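Local coordinates for protein tRNA (cytosine(72)-C(5))-methyltransferase (Pyrococcus horikoshii, PDB 5ZVE) that methylates the C5 position of cytosine 72 in several tRNAs, using S-adenosyl-L-methionine as methyl donor, at residues 184-189 / 209-214. Residues are numbered along the deposited sequence; the frame is centred on the assembly and turned at random.
Sequences LPSMVT and GGKTTH. With SAH (S-adenosyl-L-homocysteine), chain C.
Ser-186 and Lys-211 join helix 184-193 to the helix that follows the glycine-rich cofactor loop of this class I, Rossmann-like methyltransferase. The short helical segments cross at -47°, with axes 9.6 Å apart. Ser-186 OG accepts a hydrogen bond from Lys-211 NZ at 3.0 Å. The lysine chain runs extended as far as CE, then bends at chi4 (69°), which turns NZ to the serine hydroxyl. NZ also forms a salt bridge with Asp-273, a residue that binds the cofactor. Cut back to an alanine here, the Lys-211 side chain would probably leave Asp-273 without its positive mate, Ser-186 OG without its donor and a gap beside Thr-189. The backbone of Ser-186 is linked as well: a water donates to its O and lies 2.9 Å from His-214 ND1, in the plane of the imidazole. Met-187 meets the edge of that ring. Its carbonyl O lies 3.2 Å from His-214 CE1, and its CB touches the same carbon. Next to CE1, the second ring nitrogen NE2 is hydrogen-bonded to Glu-69, so both ring nitrogens have partners. Thr-189 closes the contact. Its CB and CG2 pack against Lys-211 CE, each at 4.0 Å, where the two side chains cross at a slant. Its OG1 turns back to Pro-185 O. The start of the second helix holds the homocysteine carboxylate of SAH by backbone N-H groups. Gly-210 N reaches OXT at 3.0 Å, and Lys-211 N donates to the other carboxylate oxygen, SAH O, at 3.2 Å.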
loop_
_atom_site.group_PDB
_atom_site.type_symbol
_atom_site.label_atom_id
_atom_site.label_comp_id
_atom_site.label_asym_id
_atom_site.label_seq_id
_atom_site.Cartn_x
_atom_site.Cartn_y
_atom_site.Cartn_z
ATOM N N LEU A 184 -0.341 -8.206 -0.199
ATOM C CA LEU A 184 -0.953 -9.396 0.386
ATOM C C LEU A 184 -1.865 -9.036 1.577
ATOM O O LEU A 184 -3.020 -9.455 1.601
ATOM C CB LEU A 184 0.130 -10.411 0.795
ATOM C CG LEU A 184 -0.220 -11.645 1.635
ATOM C CD1 LEU A 184 -1.340 -12.421 1.017
ATOM C CD2 LEU A 184 0.982 -12.557 1.802
ATOM N N PRO A 185 -1.366 -8.253 2.560
ATOM C CA PRO A 185 -2.274 -7.909 3.663
ATOM C C PRO A 185 -3.567 -7.213 3.211
ATOM O O PRO A 185 -4.636 -7.521 3.744
ATOM C CB PRO A 185 -1.434 -6.975 4.542
ATOM C CG PRO A 185 -0.214 -6.652 3.761
ATOM C CD PRO A 185 -0.000 -7.756 2.807
ATOM N N SER A 186 -3.479 -6.318 2.230
ATOM C CA SER A 186 -4.674 -5.636 1.735
ATOM C C SER A 186 -5.675 -6.609 1.111
ATOM O O SER A 186 -6.887 -6.437 1.258
ATOM C CB SER A 186 -4.295 -4.561 0.720
ATOM O OG SER A 186 -3.711 -3.444 1.363
ATOM N N MET A 187 -5.168 -7.632 0.424
ATOM C CA MET A 187 -6.022 -8.649 -0.173
ATOM C C MET A 187 -6.695 -9.525 0.883
ATOM O O MET A 187 -7.872 -9.860 0.766
ATOM C CB MET A 187 -5.213 -9.513 -1.128
ATOM C CG MET A 187 -4.868 -8.832 -2.431
ATOM S SD MET A 187 -4.251 -10.033 -3.624
ATOM C CE MET A 187 -2.520 -10.109 -3.172
ATOM N N VAL A 188 -5.939 -9.900 1.908
ATOM C CA VAL A 188 -6.487 -10.649 3.034
ATOM C C VAL A 188 -7.645 -9.883 3.675
ATOM O O VAL A 188 -8.653 -10.473 4.069
ATOM C CB VAL A 188 -5.400 -10.943 4.095
ATOM C CG1 VAL A 188 -5.998 -11.652 5.289
ATOM C CG2 VAL A 188 -4.282 -11.786 3.493
ATOM N N THR A 189 -7.498 -8.564 3.762
ATOM C CA THR A 189 -8.518 -7.705 4.363
ATOM C C THR A 189 -9.900 -7.909 3.734
ATOM O O THR A 189 -10.875 -8.159 4.441
ATOM C CB THR A 189 -8.129 -6.213 4.248
ATOM O OG1 THR A 189 -6.916 -5.970 4.974
ATOM C CG2 THR A 189 -9.232 -5.323 4.799
ATOM N N GLY A 209 -9.612 2.559 -4.611
ATOM C CA GLY A 209 -10.549 1.474 -4.861
ATOM C C GLY A 209 -9.944 0.087 -4.924
ATOM O O GLY A 209 -10.550 -0.832 -5.481
ATOM N N GLY A 210 -8.752 -0.064 -4.356
ATOM C CA GLY A 210 -8.099 -1.357 -4.272
ATOM C C GLY A 210 -8.964 -2.407 -3.601
ATOM O O GLY A 210 -9.250 -3.453 -4.174
ATOM N N LYS A 211 -9.399 -2.122 -2.381
ATOM C CA LYS A 211 -10.193 -3.084 -1.635
ATOM C C LYS A 211 -11.636 -3.094 -2.116
ATOM O O LYS A 211 -12.315 -4.114 -2.025
ATOM C CB LYS A 211 -10.121 -2.801 -0.133
ATOM C CG LYS A 211 -8.731 -3.007 0.457
ATOM C CD LYS A 211 -8.649 -2.523 1.895
ATOM C CE LYS A 211 -7.262 -2.751 2.461
ATOM N NZ LYS A 211 -6.255 -1.863 1.817
ATOM N N THR A 212 -12.111 -1.964 -2.625
ATOM C CA THR A 212 -13.478 -1.915 -3.129
ATOM C C THR A 212 -13.670 -2.845 -4.327
ATOM O O THR A 212 -14.629 -3.617 -4.381
ATOM C CB THR A 212 -13.883 -0.496 -3.534
ATOM O OG1 THR A 212 -13.714 0.384 -2.415
ATOM C CG2 THR A 212 -15.337 -0.467 -3.977
ATOM N N THR A 213 -12.746 -2.778 -5.278
ATOM C CA THR A 213 -12.857 -3.574 -6.495
ATOM C C THR A 213 -12.618 -5.057 -6.213
ATOM O O THR A 213 -13.147 -5.920 -6.909
ATOM C CB THR A 213 -11.883 -3.074 -7.584
ATOM O OG1 THR A 213 -10.555 -2.970 -7.052
ATOM C CG2 THR A 213 -12.323 -1.705 -8.088
ATOM N N HIS A 214 -11.829 -5.349 -5.185
ATOM C CA HIS A 214 -11.633 -6.725 -4.746
ATOM C C HIS A 214 -12.946 -7.313 -4.225
ATOM O O HIS A 214 -13.296 -8.450 -4.543
ATOM C CB HIS A 214 -10.539 -6.792 -3.676
ATOM C CG HIS A 214 -10.106 -8.182 -3.332
ATOM N ND1 HIS A 214 -9.185 -8.451 -2.344
ATOM C CD2 HIS A 214 -10.464 -9.384 -3.849
ATOM C CE1 HIS A 214 -8.997 -9.757 -2.261
ATOM N NE2 HIS A 214 -9.760 -10.344 -3.165
HETATM N N SAH C . -8.988 1.676 0.880
HETATM C CA SAH C . -8.284 2.289 -0.240
HETATM C CB SAH C . -7.190 3.241 0.245
HETATM C CG SAH C . -7.530 4.087 1.475
HETATM S SD SAH C . -6.339 5.435 1.677
HETATM C C SAH C . -7.721 1.262 -1.226
HETATM O O SAH C . -7.649 0.067 -0.939
HETATM O OXT SAH C . -7.327 1.602 -2.341
HETATM C "C5'" SAH C . -7.409 6.374 2.803
HETATM C "C4'" SAH C . -8.446 7.249 2.103
HETATM O "O4'" SAH C . -9.239 7.916 3.064
HETATM C "C3'" SAH C . -7.859 8.339 1.215
HETATM O "O3'" SAH C . -8.230 8.092 -0.121
HETATM C "C2'" SAH C . -8.514 9.632 1.663
HETATM O "O2'" SAH C . -9.018 10.334 0.554
HETATM C "C1'" SAH C . -9.664 9.150 2.523
HETATM N N9 SAH C . -10.070 10.101 3.581
HETATM C C8 SAH C . -9.276 10.846 4.416
HETATM N N7 SAH C . -10.074 11.571 5.236
HETATM C C5 SAH C . -11.364 11.301 4.936
HETATM C C6 SAH C . -12.571 11.758 5.453
HETATM N N6 SAH C . -12.597 12.643 6.448
HETATM N N1 SAH C . -13.754 11.284 4.928
HETATM C C2 SAH C . -13.737 10.365 3.896
HETATM N N3 SAH C . -12.537 9.917 3.386
HETATM C C4 SAH C . -11.371 10.378 3.899
HETATM O O HOH W 1 -8.312 -5.988 -1.137
#